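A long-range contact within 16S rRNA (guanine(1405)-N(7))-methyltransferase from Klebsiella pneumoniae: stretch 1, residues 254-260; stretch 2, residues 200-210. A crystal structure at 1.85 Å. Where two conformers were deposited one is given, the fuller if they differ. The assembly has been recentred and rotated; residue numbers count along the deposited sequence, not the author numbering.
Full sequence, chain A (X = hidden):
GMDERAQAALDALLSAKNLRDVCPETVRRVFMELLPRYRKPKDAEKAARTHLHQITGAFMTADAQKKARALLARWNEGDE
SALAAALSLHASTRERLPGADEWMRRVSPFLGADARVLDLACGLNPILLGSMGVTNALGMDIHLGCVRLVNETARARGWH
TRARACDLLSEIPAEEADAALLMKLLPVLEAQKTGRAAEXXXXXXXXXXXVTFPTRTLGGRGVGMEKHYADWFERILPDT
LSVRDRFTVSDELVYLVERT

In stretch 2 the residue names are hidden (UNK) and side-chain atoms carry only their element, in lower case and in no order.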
# COMPACT_ATOMS: atom_id res chain seq x y z
N VAL A 254 -13.23 -2.38 -13.47
CA VAL A 254 -14.28 -3.33 -13.09
C VAL A 254 -14.62 -4.21 -14.29
O VAL A 254 -14.84 -3.69 -15.37
CB VAL A 254 -15.56 -2.61 -12.62
CG1 VAL A 254 -16.65 -3.67 -12.17
CG2 VAL A 254 -15.27 -1.60 -11.50
N TYR A 255 -14.66 -5.52 -14.08
CA TYR A 255 -15.07 -6.51 -15.07
C TYR A 255 -16.33 -7.23 -14.58
O TYR A 255 -16.36 -7.71 -13.45
CB TYR A 255 -14.01 -7.61 -15.23
CG TYR A 255 -12.81 -7.17 -16.03
CD1 TYR A 255 -12.77 -7.30 -17.40
CD2 TYR A 255 -11.69 -6.64 -15.38
CE1 TYR A 255 -11.62 -6.90 -18.12
CE2 TYR A 255 -10.58 -6.24 -16.10
CZ TYR A 255 -10.55 -6.37 -17.43
OH TYR A 255 -9.41 -5.97 -18.13
N LEU A 256 -17.33 -7.33 -15.45
CA LEU A 256 -18.50 -8.16 -15.17
C LEU A 256 -18.32 -9.45 -15.96
O LEU A 256 -18.20 -9.41 -17.19
CB LEU A 256 -19.78 -7.43 -15.60
CG LEU A 256 -19.98 -6.01 -15.04
CD1 LEU A 256 -21.34 -5.39 -15.49
CD2 LEU A 256 -19.84 -6.00 -13.51
N VAL A 257 -18.33 -10.58 -15.28
CA VAL A 257 -17.85 -11.84 -15.83
C VAL A 257 -18.96 -12.86 -15.69
O VAL A 257 -19.55 -13.00 -14.62
CB VAL A 257 -16.59 -12.30 -15.10
CG1 VAL A 257 -16.14 -13.66 -15.59
CG2 VAL A 257 -15.51 -11.23 -15.22
N GLU A 258 -19.19 -13.63 -16.75
CA GLU A 258 -20.30 -14.56 -16.81
C GLU A 258 -19.79 -15.96 -17.08
O GLU A 258 -18.81 -16.16 -17.81
CB GLU A 258 -21.28 -14.14 -17.88
CG GLU A 258 -22.69 -14.31 -17.49
CD GLU A 258 -23.61 -13.79 -18.56
OE1 GLU A 258 -23.15 -13.66 -19.73
OE2 GLU A 258 -24.79 -13.54 -18.23
N ARG A 259 -20.40 -16.94 -16.45
CA ARG A 259 -19.97 -18.31 -16.65
C ARG A 259 -20.59 -18.81 -17.94
O ARG A 259 -21.81 -18.77 -18.11
CB ARG A 259 -20.37 -19.18 -15.45
CG ARG A 259 -19.47 -20.40 -15.30
CD ARG A 259 -19.45 -20.94 -13.86
NE ARG A 259 -18.65 -20.13 -12.93
CZ ARG A 259 -17.40 -20.42 -12.55
NH1 ARG A 259 -16.78 -21.51 -13.02
NH2 ARG A 259 -16.77 -19.66 -11.70
N THR A 260 -19.74 -19.22 -18.87
CA THR A 260 -20.17 -19.80 -20.14
C THR A 260 -20.09 -21.34 -20.04
O THR A 260 -19.26 -21.91 -19.31
CB THR A 260 -19.32 -19.30 -21.31
OG1 THR A 260 -19.23 -17.88 -21.24
CG2 THR A 260 -19.96 -19.68 -22.63
OXT THR A 260 -20.88 -22.03 -20.68
N UNK A 200 -9.05 -20.10 -8.39
CA UNK A 200 -10.22 -19.57 -7.70
C UNK A 200 -11.35 -19.25 -8.67
O UNK A 200 -12.49 -19.65 -8.45
c UNK A 200 -10.91 -17.57 -6.15
c UNK A 200 -9.81 -18.33 -6.90
c UNK A 200 -10.28 -16.33 -5.40
c UNK A 200 -11.55 -18.52 -5.13
N UNK A 201 -11.05 -18.50 -9.74
CA UNK A 201 -12.11 -18.15 -10.70
C UNK A 201 -12.78 -19.39 -11.28
O UNK A 201 -14.01 -19.43 -11.45
c UNK A 201 -11.51 -17.30 -11.83
c UNK A 201 -10.10 -15.41 -12.59
c UNK A 201 -12.14 -14.87 -11.29
c UNK A 201 -11.01 -15.90 -11.48
N UNK A 202 -12.00 -20.42 -11.61
CA UNK A 202 -12.57 -21.61 -12.26
C UNK A 202 -13.44 -22.45 -11.33
O UNK A 202 -14.21 -23.29 -11.81
c UNK A 202 -11.46 -22.49 -12.84
N UNK A 203 -13.32 -22.28 -10.01
CA UNK A 203 -13.98 -23.18 -9.07
C UNK A 203 -15.13 -22.55 -8.28
O UNK A 203 -15.91 -23.31 -7.65
o UNK A 203 -11.96 -24.51 -8.68
c UNK A 203 -12.96 -23.72 -8.05
N UNK A 204 -15.25 -21.22 -8.27
CA UNK A 204 -16.36 -20.58 -7.56
C UNK A 204 -17.71 -21.05 -8.09
O UNK A 204 -17.90 -21.23 -9.30
c UNK A 204 -14.90 -17.01 -7.11
c UNK A 204 -16.23 -19.06 -7.68
c UNK A 204 -15.15 -18.49 -6.77
c UNK A 204 -15.47 -18.69 -5.26
N UNK A 205 -18.65 -21.27 -7.18
CA UNK A 205 -19.96 -21.80 -7.58
C UNK A 205 -20.97 -20.68 -7.72
O UNK A 205 -22.05 -20.73 -7.13
n UNK A 205 -19.24 -26.18 -5.19
c UNK A 205 -19.27 -27.01 -4.14
n UNK A 205 -18.65 -28.19 -4.20
c UNK A 205 -19.91 -24.88 -5.24
c UNK A 205 -20.43 -22.84 -6.57
c UNK A 205 -19.57 -24.09 -6.49
n UNK A 205 -19.94 -26.68 -3.04
N UNK A 206 -20.62 -19.61 -8.45
CA UNK A 206 -21.54 -18.51 -8.72
C UNK A 206 -21.48 -18.23 -10.22
O UNK A 206 -20.37 -18.20 -10.81
c UNK A 206 -21.19 -17.24 -7.93
N UNK A 207 -22.62 -18.01 -10.87
CA UNK A 207 -22.60 -17.81 -12.32
C UNK A 207 -22.13 -16.43 -12.75
O UNK A 207 -21.82 -16.26 -13.95
c UNK A 207 -24.06 -18.02 -12.72
c UNK A 207 -24.83 -17.65 -11.51
c UNK A 207 -24.00 -18.10 -10.35
N UNK A 208 -22.10 -15.44 -11.86
CA UNK A 208 -21.68 -14.09 -12.24
C UNK A 208 -20.61 -13.67 -11.27
O UNK A 208 -20.75 -13.93 -10.07
c UNK A 208 -26.05 -12.92 -15.55
c UNK A 208 -22.84 -13.09 -12.21
c UNK A 208 -23.76 -13.23 -13.45
n UNK A 208 -26.68 -12.37 -16.59
n UNK A 208 -25.64 -14.19 -15.62
n UNK A 208 -25.80 -12.19 -14.46
c UNK A 208 -25.14 -12.68 -13.23
N UNK A 209 -19.55 -13.02 -11.77
CA UNK A 209 -18.44 -12.57 -10.95
C UNK A 209 -18.20 -11.10 -11.26
O UNK A 209 -18.34 -10.68 -12.41
c UNK A 209 -15.91 -15.42 -11.60
c UNK A 209 -17.75 -15.43 -9.91
c UNK A 209 -17.14 -13.34 -11.26
c UNK A 209 -17.27 -14.86 -11.27
N UNK A 210 -17.86 -10.33 -10.23
CA UNK A 210 -17.40 -8.95 -10.40
C UNK A 210 -15.96 -8.93 -9.98
O UNK A 210 -15.65 -9.21 -8.82
c UNK A 210 -18.21 -7.97 -9.55
c UNK A 210 -19.69 -8.06 -9.94
c UNK A 210 -17.67 -6.52 -9.73
O HOH W 1 -23.04 -17.03 -16.26

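Position 200 carries four carbons forked at the second, with chi1 at 177° and chi2 at 60°; it lies in a helix entering from earlier in the chain, and its side chain stays out of reach of stretch 1. A fork one carbon beyond CB makes it L200. Position 201 has the same four carbons and the same fork, so it is L201. Its side chain points sideways, and its contribution is the backbone: R259 NH2 donates to L201 O at 2.8 Å, with an angle of 148° at the hydrogen.

Position 202 has a single side-chain carbon, directed away from stretch 1, and is A202. Its carbonyl again faces the guanidinium, R259 NH1 to A202 O measuring 3.4 Å, a weak hydrogen bond. Position 203 shows one carbon followed by one oxygen, without a branch: S203, which makes no contact across the stretches.

Four carbons forked at the second recur at position 204, identifying L204. Its O lies over one face of the R259 guanidinium, 3.1 Å from R259 NH2, but the angle is too poor for a hydrogen bond. At position 205 three carbons lead to a nitrogen and then to a carbon bearing two more nitrogens. This is a guanidinium, hence R205, whose CA-to-CB bond points away from stretch 1; it touches a crystal neighbour.

Position 206 has one carbon, pointing away, and is A206. Its backbone oxygen takes a weak hydrogen bond from R259 NE, NE to A206 O being 3.3 Å. At position 207 three carbons close a ring onto the backbone nitrogen, which only proline does: P207. The ring leaves the nitrogen without a hydrogen to donate, but the carbonyl accepts as usual: R259 N donates to P207 O at 3.0 Å.

Position 208 repeats the chain of three carbons, nitrogen and a carbon with two nitrogens, so it is R208. Its CB leaves on the same sheet face as that of E258, and the ends converge in a salt bridge, E258 OE2 to R208 NH2 at 2.8 Å. Position 209 has four carbons forked at the second, L209; its CB is 4.0 Å from V257 CB, on the other face. Position 210 has three carbons, one carrying the other two, so the fork is at CB and the residue is V210. Its CG1 meets V254 CG1 at 3.9 Å and its CG2 meets L256 CD2 at 4.1 Å.

The contact is an antiparallel strand pairing, the strand axes inclined at 161° with a closest approach of 4.8 Å. V257 and L209 form the hydrogen-bonded pair, V257 N to L209 O and L209 N to V257 O both 2.9 Å, flanked by the non-hydrogen-bonded pairs L256–V210 and E258–R208. Beyond it, R259 reaches backbone carbonyls from the helix and from the segment leading into the strand: those of L201, A202 and A206 lie at the guanidinium edge, where its N–H groups point. Water 1 adds a link, donating to P207 O at 2.7 Å and to R259 O at 2.8 Å.

Stretch 2 200-210: LLASLRAPRLV
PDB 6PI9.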